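Local atomic coordinates of 33 kDa chaperonin (Thermotoga maritima, PDB entry 1VQ0), a protein that probably acts as a redox-regulated molecular chaperone that keeps thermally unfolding and oxidatively damaged proteins from aggregating irreversibly. Residues Gly17-His22 with Glu229-Val234; Ile28-Glu33 with Val177-Gly182; Lys69-Leu74 with Gln88-Phe93; Gly80-Val85 with Gly97-Pro102; Glu160-Ala165 with Gln186-Thr191. One frame throughout, in Å; residues are numbered along the deposited sequence.

Contact 1: Gly17-His22 with Glu229-Val234; sequences GTMFDH and EKVGFV
The Phe20 ring meets Glu229 at its edge: OE1 of Glu229 lies in the ring plane, 3.5 Å from Phe20 CE1, and the carboxylate is turned 65° against the ring. One face of the same ring is lined near its rim by CB of the preceding Met19, while Lys196 and Ile200 of helix 194-205 also touch Phe20. Met19 makes the main apolar contact. Its side chain bends at chi2 (-74°) and again at chi3, and crosses Val231 at about a right angle. Its SD lies beside CG1 of Val231, and its CE lies 3.7 Å from Val231 CB and 3.3 Å from Gly232 N. Phe26 of strand 24-30 and residues of helix 219-227 pack around this pair. No direct hydrogen bond joins the two segments. Water links them instead: one accepts from Thr18 N and donates to Phe233 O at 2.8 Å; a second, between Thr18 O and Gly232 N, is less certain, its bond to Gly232 N being weak. The end of strand 13-19 is thus tied to the loop leading into strand 235-241 by a methionine contact and at least one water bridge, and the carboxylate oxygen faces the weakly positive C-H rim of the ring, probably a mildly favourable contact.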
# COMPACT_ATOMS: atom_id res chain seq x y z
N GLY A 17 2.07 25.58 -11.79
CA GLY A 17 3.40 26.02 -12.22
C GLY A 17 4.40 25.59 -11.17
O GLY A 17 4.10 24.78 -10.29
N THR A 18 5.61 26.14 -11.30
CA THR A 18 6.73 25.90 -10.41
C THR A 18 7.38 27.21 -10.05
O THR A 18 7.24 28.23 -10.79
CB THR A 18 7.81 25.05 -11.10
OG1 THR A 18 8.35 25.76 -12.23
CG2 THR A 18 7.21 23.67 -11.62
N MET A 19 8.13 27.16 -8.93
CA MET A 19 8.92 28.28 -8.47
C MET A 19 10.32 27.84 -8.11
O MET A 19 10.57 26.64 -7.82
CB MET A 19 8.28 28.96 -7.25
CG MET A 19 7.05 29.82 -7.53
SD MET A 19 7.39 31.39 -8.31
CE MET A 19 6.98 30.95 -9.79
N PHE A 20 11.23 28.82 -8.19
CA PHE A 20 12.63 28.73 -7.72
C PHE A 20 13.38 27.63 -8.44
O PHE A 20 13.67 26.59 -7.86
CB PHE A 20 12.70 28.53 -6.20
CG PHE A 20 11.84 29.51 -5.43
CD1 PHE A 20 11.90 30.87 -5.71
CD2 PHE A 20 10.92 29.07 -4.48
CE1 PHE A 20 11.12 31.78 -5.03
CE2 PHE A 20 10.11 29.97 -3.80
CZ PHE A 20 10.23 31.34 -4.07
N ASP A 21 13.65 27.89 -9.73
CA ASP A 21 14.31 26.98 -10.67
C ASP A 21 13.74 25.60 -10.60
O ASP A 21 14.49 24.64 -10.49
CB ASP A 21 15.85 26.90 -10.43
CG ASP A 21 16.52 28.25 -10.51
OD1 ASP A 21 16.26 28.99 -11.49
OD2 ASP A 21 17.34 28.65 -9.64
N HIS A 22 12.40 25.52 -10.61
CA HIS A 22 11.67 24.26 -10.68
C HIS A 22 11.84 23.34 -9.48
O HIS A 22 11.53 22.15 -9.57
CB HIS A 22 12.03 23.48 -11.96
CG HIS A 22 11.64 24.19 -13.21
ND1 HIS A 22 12.51 25.00 -13.91
CD2 HIS A 22 10.46 24.25 -13.87
CE1 HIS A 22 11.88 25.52 -14.94
NE2 HIS A 22 10.64 25.09 -14.94
N GLU A 229 6.78 36.80 -3.58
CA GLU A 229 6.77 37.54 -4.83
C GLU A 229 5.68 36.95 -5.73
O GLU A 229 5.17 35.87 -5.45
CB GLU A 229 8.13 37.40 -5.50
CG GLU A 229 8.42 36.00 -6.03
CD GLU A 229 9.86 35.58 -5.91
OE1 GLU A 229 10.28 35.21 -4.78
OE2 GLU A 229 10.55 35.61 -6.95
N LYS A 230 5.32 37.64 -6.80
CA LYS A 230 4.41 37.11 -7.81
C LYS A 230 5.00 35.87 -8.50
O LYS A 230 6.21 35.73 -8.67
CB LYS A 230 4.04 38.15 -8.87
CG LYS A 230 2.89 39.08 -8.45
CD LYS A 230 2.81 40.34 -9.33
CE LYS A 230 1.94 41.47 -8.70
NZ LYS A 230 2.40 42.79 -9.22
N VAL A 231 4.13 34.95 -8.89
CA VAL A 231 4.61 33.76 -9.58
C VAL A 231 4.94 34.14 -11.03
O VAL A 231 4.63 35.24 -11.45
CB VAL A 231 3.64 32.57 -9.51
CG1 VAL A 231 3.59 32.05 -8.10
CG2 VAL A 231 2.22 32.90 -10.09
N GLY A 232 5.56 33.22 -11.73
CA GLY A 232 5.91 33.40 -13.11
C GLY A 232 4.88 32.75 -14.01
O GLY A 232 3.69 33.04 -13.90
N PHE A 233 5.36 31.86 -14.87
CA PHE A 233 4.51 31.12 -15.80
C PHE A 233 3.54 30.24 -15.04
O PHE A 233 3.92 29.53 -14.11
CB PHE A 233 5.34 30.27 -16.76
CG PHE A 233 4.54 29.66 -17.92
CD1 PHE A 233 4.05 30.45 -18.95
CD2 PHE A 233 4.33 28.29 -17.98
CE1 PHE A 233 3.33 29.86 -20.01
CE2 PHE A 233 3.62 27.71 -19.03
CZ PHE A 233 3.12 28.47 -20.03
N VAL A 234 2.28 30.33 -15.46
CA VAL A 234 1.17 29.57 -14.91
C VAL A 234 0.35 28.95 -16.03
O VAL A 234 -0.03 29.62 -16.99
CB VAL A 234 0.23 30.46 -14.06
CG1 VAL A 234 -0.99 29.64 -13.57
CG2 VAL A 234 0.97 30.96 -12.83
O HOH W 1 5.82 27.44 -13.98
O HOH W 2 4.95 30.05 -11.95

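Contact 2: Ile28-Glu33 with Val177-Gly182; sequences IVRMRE and VKIAGG
Arg32 starts beside Ala180 and reaches the backbone carbonyls of Val177 and Lys178. Its CB lies 4.0 Å from Val177 CG1, and its CA packs at 3.6 Å on CB of Ala180. CG stands between the backbone N and the carbonyl carbon (chi1 77°), and from there the chain runs extended to NE. CD passes 3.3 Å from Lys178 O and somewhat farther from Val177 O. At the tip, NH1 gives Lys178 O a weak hydrogen bond of 3.4 Å, with that oxygen at the guanidinium edge, near its plane. The like-charged NZ of Lys178 is held elsewhere, in a salt bridge with Asp173.

Strands 24-30 and 176-187 run antiparallel as neighbours in the large mixed sheet. Val29 and Gly182 form a hydrogen-bonded pair, with Val29 N donating to Gly182 O at 2.9 Å and Gly182 N returning a bond to Val29 O. Arg30 and Gly181 form the non-hydrogen-bonded pair. Lys178 and Ile179 both face Leu171 on the other neighbouring strand, a classic beta bulge.

Met31, the N-cap residue of helix 32-42, gives a hydrogen bond from N to Ala180 O at 2.8 Å, nearly in line with the carbonyl bond. Its CG approaches the same oxygen to 3.2 Å. Val29 packs on Ile57 and Leu61 of helix 46-62, whereas Ile28 meets Val222 and Leu223 of helix 219-227.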
# COMPACT_ATOMS: atom_id res chain seq x y z
N ILE A 28 -3.41 25.40 -7.53
CA ILE A 28 -4.49 26.08 -6.79
C ILE A 28 -5.79 25.96 -7.61
O ILE A 28 -5.79 26.08 -8.84
CB ILE A 28 -4.15 27.57 -6.48
CG1 ILE A 28 -5.21 28.24 -5.62
CG2 ILE A 28 -4.01 28.38 -7.80
CD1 ILE A 28 -4.72 29.52 -4.89
N VAL A 29 -6.87 25.67 -6.92
CA VAL A 29 -8.09 25.20 -7.62
C VAL A 29 -9.30 25.89 -7.00
O VAL A 29 -9.35 26.10 -5.79
CB VAL A 29 -8.22 23.65 -7.64
CG1 VAL A 29 -8.62 23.06 -6.27
CG2 VAL A 29 -9.20 23.20 -8.73
N ARG A 30 -10.20 26.33 -7.86
CA ARG A 30 -11.53 26.76 -7.46
C ARG A 30 -12.51 25.85 -8.17
O ARG A 30 -12.60 25.84 -9.41
CB ARG A 30 -11.79 28.19 -7.90
CG ARG A 30 -10.99 29.24 -7.13
CD ARG A 30 -11.73 29.85 -5.99
NE ARG A 30 -12.26 31.17 -6.33
CZ ARG A 30 -13.34 31.75 -5.80
NH1 ARG A 30 -14.09 31.13 -4.89
NH2 ARG A 30 -13.70 32.95 -6.25
N MET A 31 -13.28 25.12 -7.40
CA MET A 31 -14.12 24.12 -7.98
C MET A 31 -15.46 23.86 -7.27
O MET A 31 -15.90 22.71 -7.18
CB MET A 31 -13.30 22.82 -8.13
CG MET A 31 -12.66 22.26 -6.82
SD MET A 31 -11.65 20.81 -7.14
CE MET A 31 -12.90 19.63 -7.08
N ARG A 32 -16.11 24.93 -6.83
CA ARG A 32 -17.44 24.81 -6.26
C ARG A 32 -18.44 24.07 -7.14
O ARG A 32 -19.24 23.26 -6.62
CB ARG A 32 -17.99 26.15 -5.76
CG ARG A 32 -18.48 27.07 -6.73
CD ARG A 32 -19.33 28.14 -6.10
NE ARG A 32 -19.86 29.06 -7.09
CZ ARG A 32 -20.44 30.22 -6.80
NH1 ARG A 32 -20.58 30.64 -5.54
NH2 ARG A 32 -20.87 30.98 -7.78
N GLU A 33 -18.38 24.30 -8.45
CA GLU A 33 -19.29 23.63 -9.37
C GLU A 33 -19.14 22.11 -9.36
O GLU A 33 -20.12 21.38 -9.40
CB GLU A 33 -19.03 24.13 -10.81
CG GLU A 33 -19.75 25.43 -11.11
CD GLU A 33 -19.78 25.78 -12.60
OE1 GLU A 33 -19.95 24.87 -13.45
OE2 GLU A 33 -19.66 27.00 -12.91
N VAL A 177 -23.21 24.61 -2.44
CA VAL A 177 -21.81 24.87 -2.27
C VAL A 177 -21.45 26.27 -2.74
O VAL A 177 -21.72 26.64 -3.89
CB VAL A 177 -20.93 23.86 -2.98
CG1 VAL A 177 -19.44 24.15 -2.60
CG2 VAL A 177 -21.27 22.46 -2.56
N LYS A 178 -20.82 27.01 -1.84
CA LYS A 178 -20.39 28.38 -2.07
C LYS A 178 -18.89 28.53 -2.38
O LYS A 178 -18.48 29.37 -3.19
CB LYS A 178 -20.78 29.23 -0.88
CG LYS A 178 -22.31 29.22 -0.60
CD LYS A 178 -23.13 29.62 -1.87
CE LYS A 178 -24.63 29.58 -1.61
NZ LYS A 178 -25.07 30.70 -0.69
N ILE A 179 -18.08 27.73 -1.74
CA ILE A 179 -16.64 27.69 -2.01
C ILE A 179 -16.23 26.24 -1.84
O ILE A 179 -16.65 25.61 -0.91
CB ILE A 179 -15.91 28.54 -0.95
CG1 ILE A 179 -16.27 30.02 -1.13
CG2 ILE A 179 -14.41 28.24 -0.95
CD1 ILE A 179 -15.49 30.97 -0.25
N ALA A 180 -15.43 25.74 -2.77
CA ALA A 180 -14.80 24.45 -2.73
C ALA A 180 -13.46 24.61 -3.48
O ALA A 180 -13.39 24.52 -4.71
CB ALA A 180 -15.67 23.44 -3.40
N GLY A 181 -12.41 24.92 -2.72
CA GLY A 181 -11.12 25.21 -3.30
C GLY A 181 -9.97 24.91 -2.40
O GLY A 181 -10.12 24.49 -1.26
N GLY A 182 -8.77 25.05 -2.95
CA GLY A 182 -7.59 24.91 -2.12
C GLY A 182 -6.31 25.02 -2.89
O GLY A 182 -6.29 25.30 -4.09

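Contact 3: Lys69-Leu74 with Gln88-Phe93; sequences KERWTL and QSTSEF. With EDO (1,2-ethanediol), chain F.
Backbone hydrogen bonds join Trp72 to Ser89 in both directions, Trp72 N to Ser89 O at 2.9 Å and nearly straight (177°), with Ser89 N donating back to Trp72 O. Farther along, Ser91 N donates to Glu70 O. These bonds lie at the open end of the antiparallel hairpin of strands 71-78 and 84-90, where a type I turn from Thr90 to Phe93 leads on toward strand 94-99.

Among the side-chain bonds, Gln88 NE2 donates to Thr73 OG1 at 2.8 Å, and the hydroxyl oxygen lies in the amide plane. With CG anti to the backbone N (chi1 -174°) and the chain extended beyond it, the amide end of Gln88 reaches Thr73 and Arg71. Its other amide atom, OE1, accepts from Arg96. Ser91 OG receives a weak bond from Lys69 N and donates to Glu92 OE2 at 3.1 Å. A water accepts from both Arg71 NH1 and Gln88 NE2, while Arg71 NH2 makes a salt bridge with Asp244. Trp72 NE1 donates to O1 of a 1,2-ethanediol, probably from the crystallisation liquor, at 3.0 Å.

In van der Waals contact, CD of Arg71 lies 3.8 Å from Gln88 OE1, the guanidinium and amide planes being 38° apart.

The face bearing Trp72 and Ser89 lies against helix 46-62, where Ser89 OG bonds to Ala59 O, and strand 123-130 flanks strand 71-78 on its other side.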
# COMPACT_ATOMS: atom_id res chain seq x y z
N LYS A 69 -2.62 9.22 -18.92
CA LYS A 69 -3.64 8.17 -18.68
C LYS A 69 -3.64 7.62 -17.26
O LYS A 69 -4.19 6.55 -17.00
CB LYS A 69 -3.51 7.03 -19.70
CG LYS A 69 -3.83 7.47 -21.17
CD LYS A 69 -3.41 6.43 -22.17
CE LYS A 69 -3.64 6.97 -23.60
NZ LYS A 69 -3.31 6.00 -24.68
N GLU A 70 -3.08 8.34 -16.30
CA GLU A 70 -3.20 7.89 -14.91
C GLU A 70 -4.57 8.13 -14.31
O GLU A 70 -5.17 9.19 -14.52
CB GLU A 70 -2.12 8.54 -14.06
CG GLU A 70 -2.20 8.12 -12.58
CD GLU A 70 -1.00 8.61 -11.78
OE1 GLU A 70 -0.10 9.16 -12.39
OE2 GLU A 70 -1.00 8.50 -10.55
N ARG A 71 -5.08 7.16 -13.56
CA ARG A 71 -6.07 7.44 -12.52
C ARG A 71 -5.41 7.37 -11.14
O ARG A 71 -4.79 6.37 -10.79
CB ARG A 71 -7.23 6.44 -12.53
CG ARG A 71 -8.01 6.44 -13.78
CD ARG A 71 -8.97 5.30 -13.86
NE ARG A 71 -9.78 5.46 -15.07
CZ ARG A 71 -10.84 4.72 -15.35
NH1 ARG A 71 -11.18 3.74 -14.52
NH2 ARG A 71 -11.52 4.94 -16.47
N TRP A 72 -5.61 8.43 -10.35
CA TRP A 72 -5.06 8.62 -9.02
C TRP A 72 -6.22 8.61 -8.07
O TRP A 72 -7.11 9.42 -8.22
CB TRP A 72 -4.38 9.94 -9.01
CG TRP A 72 -3.57 10.27 -7.86
CD1 TRP A 72 -2.21 10.15 -7.77
CD2 TRP A 72 -4.02 10.80 -6.61
NE1 TRP A 72 -1.79 10.58 -6.53
CE2 TRP A 72 -2.89 10.98 -5.80
CE3 TRP A 72 -5.28 11.20 -6.10
CZ2 TRP A 72 -2.97 11.55 -4.52
CZ3 TRP A 72 -5.35 11.71 -4.84
CH2 TRP A 72 -4.20 11.92 -4.07
N THR A 73 -6.23 7.69 -7.09
CA THR A 73 -7.36 7.54 -6.17
C THR A 73 -6.93 7.71 -4.70
O THR A 73 -6.04 6.99 -4.19
CB THR A 73 -8.01 6.17 -6.31
OG1 THR A 73 -8.37 5.91 -7.67
CG2 THR A 73 -9.30 6.05 -5.49
N LEU A 74 -7.61 8.63 -4.01
CA LEU A 74 -7.51 8.78 -2.54
C LEU A 74 -8.62 8.00 -1.89
O LEU A 74 -9.76 8.25 -2.12
CB LEU A 74 -7.68 10.22 -2.17
CG LEU A 74 -7.80 10.72 -0.76
CD1 LEU A 74 -6.42 10.32 -0.16
CD2 LEU A 74 -7.95 12.21 -0.85
N GLN A 88 -11.27 10.06 -6.83
CA GLN A 88 -10.38 9.77 -7.96
C GLN A 88 -10.26 10.98 -8.90
O GLN A 88 -11.24 11.61 -9.19
CB GLN A 88 -10.93 8.62 -8.71
CG GLN A 88 -10.04 8.12 -9.82
CD GLN A 88 -10.56 6.85 -10.38
OE1 GLN A 88 -11.34 6.85 -11.33
NE2 GLN A 88 -10.13 5.74 -9.82
N SER A 89 -9.04 11.27 -9.32
CA SER A 89 -8.71 12.21 -10.38
C SER A 89 -7.91 11.55 -11.53
O SER A 89 -7.36 10.47 -11.38
CB SER A 89 -7.91 13.37 -9.83
OG SER A 89 -6.65 12.92 -9.38
N THR A 90 -7.89 12.22 -12.68
CA THR A 90 -7.26 11.70 -13.87
C THR A 90 -6.33 12.70 -14.53
O THR A 90 -6.37 13.91 -14.27
CB THR A 90 -8.31 11.30 -14.92
OG1 THR A 90 -8.93 12.48 -15.42
CG2 THR A 90 -9.44 10.54 -14.28
N SER A 91 -5.53 12.18 -15.45
CA SER A 91 -4.65 13.03 -16.23
C SER A 91 -5.44 14.01 -17.15
O SER A 91 -4.91 15.04 -17.52
CB SER A 91 -3.66 12.20 -17.02
OG SER A 91 -4.33 11.22 -17.76
N GLU A 92 -6.72 13.70 -17.44
CA GLU A 92 -7.60 14.56 -18.24
C GLU A 92 -8.34 15.60 -17.39
O GLU A 92 -9.35 16.17 -17.82
CB GLU A 92 -8.65 13.75 -19.04
CG GLU A 92 -8.18 12.44 -19.65
CD GLU A 92 -8.34 11.28 -18.67
OE1 GLU A 92 -9.50 11.03 -18.21
OE2 GLU A 92 -7.31 10.63 -18.34
N PHE A 93 -7.85 15.81 -16.17
CA PHE A 93 -8.33 16.86 -15.28
C PHE A 93 -9.80 16.64 -14.87
O PHE A 93 -10.54 17.61 -14.59
CB PHE A 93 -8.11 18.23 -15.92
CG PHE A 93 -6.67 18.59 -16.11
CD1 PHE A 93 -5.92 19.03 -15.03
CD2 PHE A 93 -6.05 18.46 -17.34
CE1 PHE A 93 -4.59 19.36 -15.19
CE2 PHE A 93 -4.70 18.80 -17.53
CZ PHE A 93 -3.97 19.25 -16.44
C1 EDO F . 0.95 11.88 -7.53
O1 EDO F . 1.14 11.09 -6.37
C2 EDO F . 2.20 12.38 -8.25
O2 EDO F . 3.13 13.12 -7.42
O HOH W 3 -10.96 3.10 -11.52

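Contact 4: Gly80-Val85 with Gly97-Pro102; sequences GPIRRV and GYVANP
Ile82 and Val99 cross at about a right angle at the open end of the antiparallel hairpin of strands 84-90 and 94-99, with Ile82 CD1 3.7 Å from Val99 CG1. Val85, the non-hydrogen-bonded partner of Val99, brings its own CG1 to the same methyl. Helix 46-62 backs this cluster, Val51 touching Ile82 and Val85, and Leu52 touching Val99.

Arg83 comes just before strand 84-90. Its chain bends at chi3 (-47°), and its guanidinium has CB of Ala100 over one face, 3.8 Å above the plane and toward the rim. The Arg83 and Asn101 side chains cross at about a right angle, although the guanidinium and amide planes are only 28° apart, and NH1 lies 3.7 Å from Asn101 CB.

Ala100 N donates to Arg84 O at 2.9 Å, and the guanidinium of Arg84 makes a salt bridge with Asp75. Within the type I turn from Gly80 to Arg83, Pro81 offers its carbonyl to Asn101: ND2 donates to Pro81 O at 3.0 Å from above the carbonyl plane, 45° out of it.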
# COMPACT_ATOMS: atom_id res chain seq x y z
N GLY A 80 -15.16 6.26 12.03
CA GLY A 80 -16.23 7.21 12.19
C GLY A 80 -17.43 6.85 11.34
O GLY A 80 -17.35 5.94 10.54
N PRO A 81 -18.53 7.59 11.52
CA PRO A 81 -19.83 7.23 10.94
C PRO A 81 -19.94 7.42 9.43
O PRO A 81 -20.86 6.86 8.83
CB PRO A 81 -20.83 8.10 11.74
CG PRO A 81 -20.06 9.32 12.16
CD PRO A 81 -18.65 8.77 12.40
N ILE A 82 -19.02 8.21 8.82
CA ILE A 82 -18.91 8.23 7.35
C ILE A 82 -18.26 6.97 6.70
O ILE A 82 -18.58 6.66 5.56
CB ILE A 82 -18.29 9.52 6.79
CG1 ILE A 82 -18.93 9.86 5.42
CG2 ILE A 82 -16.77 9.42 6.72
CD1 ILE A 82 -18.63 11.31 4.85
N ARG A 83 -17.35 6.32 7.43
CA ARG A 83 -16.76 5.01 7.15
C ARG A 83 -15.68 5.00 6.09
O ARG A 83 -14.58 4.47 6.30
CB ARG A 83 -17.83 3.96 6.83
CG ARG A 83 -18.92 3.82 7.88
CD ARG A 83 -19.70 2.46 7.90
NE ARG A 83 -20.16 1.93 6.61
CZ ARG A 83 -21.27 2.31 5.94
NH1 ARG A 83 -22.07 3.30 6.39
NH2 ARG A 83 -21.55 1.72 4.77
N ARG A 84 -15.99 5.59 4.94
CA ARG A 84 -15.10 5.60 3.80
C ARG A 84 -15.32 6.81 2.90
O ARG A 84 -16.46 7.22 2.66
CB ARG A 84 -15.28 4.33 2.93
CG ARG A 84 -13.96 3.96 2.25
CD ARG A 84 -13.97 2.61 1.70
NE ARG A 84 -12.68 2.16 1.17
CZ ARG A 84 -12.48 0.89 0.75
NH1 ARG A 84 -13.44 -0.00 0.81
NH2 ARG A 84 -11.33 0.50 0.28
N VAL A 85 -14.21 7.38 2.44
CA VAL A 85 -14.17 8.51 1.54
C VAL A 85 -13.18 8.22 0.42
O VAL A 85 -11.99 7.99 0.68
CB VAL A 85 -13.69 9.78 2.27
CG1 VAL A 85 -13.85 10.97 1.39
CG2 VAL A 85 -14.45 9.99 3.53
N GLY A 97 -16.01 10.60 -7.24
CA GLY A 97 -15.89 10.31 -5.82
C GLY A 97 -17.19 9.90 -5.15
O GLY A 97 -18.25 10.04 -5.74
N TYR A 98 -17.09 9.38 -3.94
CA TYR A 98 -18.24 8.88 -3.17
C TYR A 98 -17.83 8.67 -1.70
O TYR A 98 -16.63 8.61 -1.37
CB TYR A 98 -18.79 7.60 -3.77
CG TYR A 98 -17.87 6.36 -3.70
CD1 TYR A 98 -16.98 6.07 -4.71
CD2 TYR A 98 -17.95 5.45 -2.62
CE1 TYR A 98 -16.13 4.93 -4.65
CE2 TYR A 98 -17.11 4.31 -2.54
CZ TYR A 98 -16.19 4.07 -3.56
OH TYR A 98 -15.39 2.94 -3.55
N VAL A 99 -18.84 8.57 -0.83
CA VAL A 99 -18.62 8.25 0.58
C VAL A 99 -19.51 7.08 0.89
O VAL A 99 -20.51 6.87 0.21
CB VAL A 99 -18.95 9.38 1.54
CG1 VAL A 99 -18.09 10.57 1.30
CG2 VAL A 99 -20.43 9.79 1.48
N ALA A 100 -19.14 6.31 1.92
CA ALA A 100 -19.93 5.13 2.27
C ALA A 100 -21.29 5.52 2.86
O ALA A 100 -22.29 4.85 2.58
CB ALA A 100 -19.15 4.22 3.21
N ASN A 101 -21.32 6.65 3.58
CA ASN A 101 -22.51 7.14 4.25
C ASN A 101 -22.85 8.57 3.87
O ASN A 101 -22.50 9.49 4.58
CB ASN A 101 -22.40 6.98 5.79
CG ASN A 101 -23.68 7.51 6.55
OD1 ASN A 101 -24.74 7.73 5.95
ND2 ASN A 101 -23.55 7.71 7.87
N PRO A 102 -23.54 8.74 2.74
CA PRO A 102 -23.87 10.06 2.21
C PRO A 102 -24.76 10.94 3.10
O PRO A 102 -24.81 12.13 2.89
CB PRO A 102 -24.62 9.76 0.87
CG PRO A 102 -24.90 8.33 0.81
CD PRO A 102 -24.04 7.66 1.87

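Contact 5: Glu160-Ala165 with Gln186-Thr191; sequences EQIPSA and QIIDRT. With EDO (1,2-ethanediol), chain F.
Ser164 and Gln186 form an antiparallel non-hydrogen-bonded pair, and beside it Ile187 N donates to Pro163 O at 2.8 Å in a nearly straight bond. The two side chains of the pair also join, Gln186 NE2 giving Ser164 OG a bond of 2.8 Å close to the amide plane. That hydroxyl donates its own proton to Ile162 O, within the same segment, from above the carbonyl plane, while Gln186 OE1 accepts from Arg25. CG2 of Ile162, anti to the backbone N, rests 3.6 Å from Gln186 CB. Farther out, Arg190 crosses Pro163 at about a right angle, its CG 3.8 Å from Pro163 CG. Gln161 O lies 3.6 Å above the centre of the Arg190 guanidinium, and Gln161 OE1 takes weak bonds from both NH1 and NH2. A water bridges Gln161 O and Ile187 O, and Gln161 NE2 bonds to Glu160 O of the second subunit. Asp189 OD1 accepts from Thr191 N, an Asx turn. At the open end of the hairpin of strands 164-173 and 176-187, a relay from amide to hydroxyl to carbonyl fixes the rotation of Ser164, and the carbonyl and amide oxygens of Gln161 probably ease the positive charge of Arg190.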
# COMPACT_ATOMS: atom_id res chain seq x y z
N GLU A 160 6.14 9.55 -0.92
CA GLU A 160 6.72 10.06 -2.16
C GLU A 160 7.95 10.90 -1.95
O GLU A 160 8.57 11.36 -2.92
CB GLU A 160 5.68 10.86 -2.93
CG GLU A 160 4.47 10.06 -3.38
CD GLU A 160 3.81 10.61 -4.62
OE1 GLU A 160 4.44 11.44 -5.31
OE2 GLU A 160 2.66 10.18 -4.90
N GLN A 161 8.27 11.14 -0.69
CA GLN A 161 9.40 11.97 -0.29
C GLN A 161 9.33 13.37 -0.89
O GLN A 161 10.33 13.93 -1.29
CB GLN A 161 10.71 11.27 -0.61
CG GLN A 161 10.98 10.06 0.30
CD GLN A 161 12.27 9.33 -0.09
OE1 GLN A 161 13.36 9.95 -0.04
NE2 GLN A 161 12.16 8.05 -0.52
N ILE A 162 8.12 13.91 -0.91
CA ILE A 162 7.84 15.23 -1.44
C ILE A 162 7.23 16.01 -0.29
O ILE A 162 5.98 15.87 0.02
CB ILE A 162 6.86 15.15 -2.64
CG1 ILE A 162 7.51 14.44 -3.79
CG2 ILE A 162 6.46 16.54 -3.05
CD1 ILE A 162 6.59 14.02 -4.93
N PRO A 163 8.06 16.81 0.38
CA PRO A 163 7.52 17.69 1.40
C PRO A 163 6.43 18.57 0.80
O PRO A 163 6.61 19.14 -0.30
CB PRO A 163 8.73 18.51 1.91
CG PRO A 163 10.00 17.87 1.27
CD PRO A 163 9.51 16.96 0.19
N SER A 164 5.33 18.71 1.52
CA SER A 164 4.11 19.23 0.97
C SER A 164 3.33 20.03 1.99
O SER A 164 3.39 19.77 3.21
CB SER A 164 3.20 18.05 0.52
OG SER A 164 3.78 17.22 -0.52
N ALA A 165 2.54 20.97 1.46
CA ALA A 165 1.49 21.69 2.19
C ALA A 165 0.27 21.72 1.32
O ALA A 165 0.35 22.09 0.14
CB ALA A 165 1.93 23.12 2.51
N GLN A 186 4.56 21.95 -2.96
CA GLN A 186 5.39 20.74 -2.85
C GLN A 186 6.81 20.97 -3.27
O GLN A 186 7.10 21.60 -4.31
CB GLN A 186 4.78 19.61 -3.69
CG GLN A 186 3.34 19.28 -3.27
CD GLN A 186 2.74 17.96 -3.84
OE1 GLN A 186 2.44 17.87 -5.03
NE2 GLN A 186 2.49 16.98 -2.95
N ILE A 187 7.72 20.47 -2.45
CA ILE A 187 9.14 20.59 -2.71
C ILE A 187 9.60 19.36 -3.45
O ILE A 187 9.71 18.28 -2.88
CB ILE A 187 9.94 20.83 -1.44
CG1 ILE A 187 9.53 22.19 -0.85
CG2 ILE A 187 11.38 20.83 -1.77
CD1 ILE A 187 10.08 22.51 0.59
N ILE A 188 9.82 19.51 -4.75
CA ILE A 188 10.19 18.37 -5.56
C ILE A 188 11.71 18.24 -5.68
O ILE A 188 12.19 17.25 -6.19
CB ILE A 188 9.50 18.39 -6.96
CG1 ILE A 188 9.73 19.75 -7.64
CG2 ILE A 188 8.01 18.01 -6.79
CD1 ILE A 188 9.45 19.77 -9.17
N ASP A 189 12.44 19.23 -5.18
CA ASP A 189 13.91 19.18 -5.15
C ASP A 189 14.39 19.74 -3.81
O ASP A 189 14.60 20.96 -3.61
CB ASP A 189 14.48 19.97 -6.32
CG ASP A 189 15.98 19.94 -6.40
OD1 ASP A 189 16.72 19.50 -5.48
OD2 ASP A 189 16.52 20.33 -7.44
N ARG A 190 14.60 18.81 -2.89
CA ARG A 190 14.99 19.13 -1.53
C ARG A 190 16.35 19.80 -1.33
O ARG A 190 16.70 20.09 -0.19
CB ARG A 190 14.93 17.85 -0.72
CG ARG A 190 13.51 17.47 -0.24
CD ARG A 190 13.42 16.06 0.36
NE ARG A 190 13.88 15.04 -0.59
CZ ARG A 190 13.91 13.72 -0.37
NH1 ARG A 190 13.48 13.20 0.78
NH2 ARG A 190 14.40 12.91 -1.30
N THR A 191 17.11 20.05 -2.39
CA THR A 191 18.26 20.96 -2.29
C THR A 191 17.86 22.46 -2.22
O THR A 191 18.72 23.32 -2.07
CB THR A 191 19.34 20.74 -3.42
OG1 THR A 191 18.87 21.17 -4.72
CG2 THR A 191 19.68 19.26 -3.55
C1 EDO F . 0.95 11.88 -7.53
O1 EDO F . 1.14 11.09 -6.37
C2 EDO F . 2.20 12.38 -8.25
O2 EDO F . 3.13 13.12 -7.42
O HOH W 4 11.27 16.18 -3.10

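All five contacts reach one mixed sheet. Contacts 2 and 5 share strand 176-187, contacts 3 and 4 share strand 84-90, and contact 1 joins the first group through strand 13-19, next to strand 24-30. Apart from contacts that adjoin in the sequence (2 with 5, 3 with 4), contacts 1 and 5 are the pair that touch, His22 O lying 3.2 Å from Ile188 CD1. Contacts 1 and 4 have centres about 37 Å apart. One 1,2-ethanediol, probably from the crystallisation liquor, is hydrogen-bonded to Trp72 of contact 3 and Glu160 of contact 5. The zinc ion, held by Cys243, Cys245, Cys275 and Cys278, lies about 9 Å from the Tyr98 side chain of contact 4 and about 10 Å from the Gln88 side chain of contact 3.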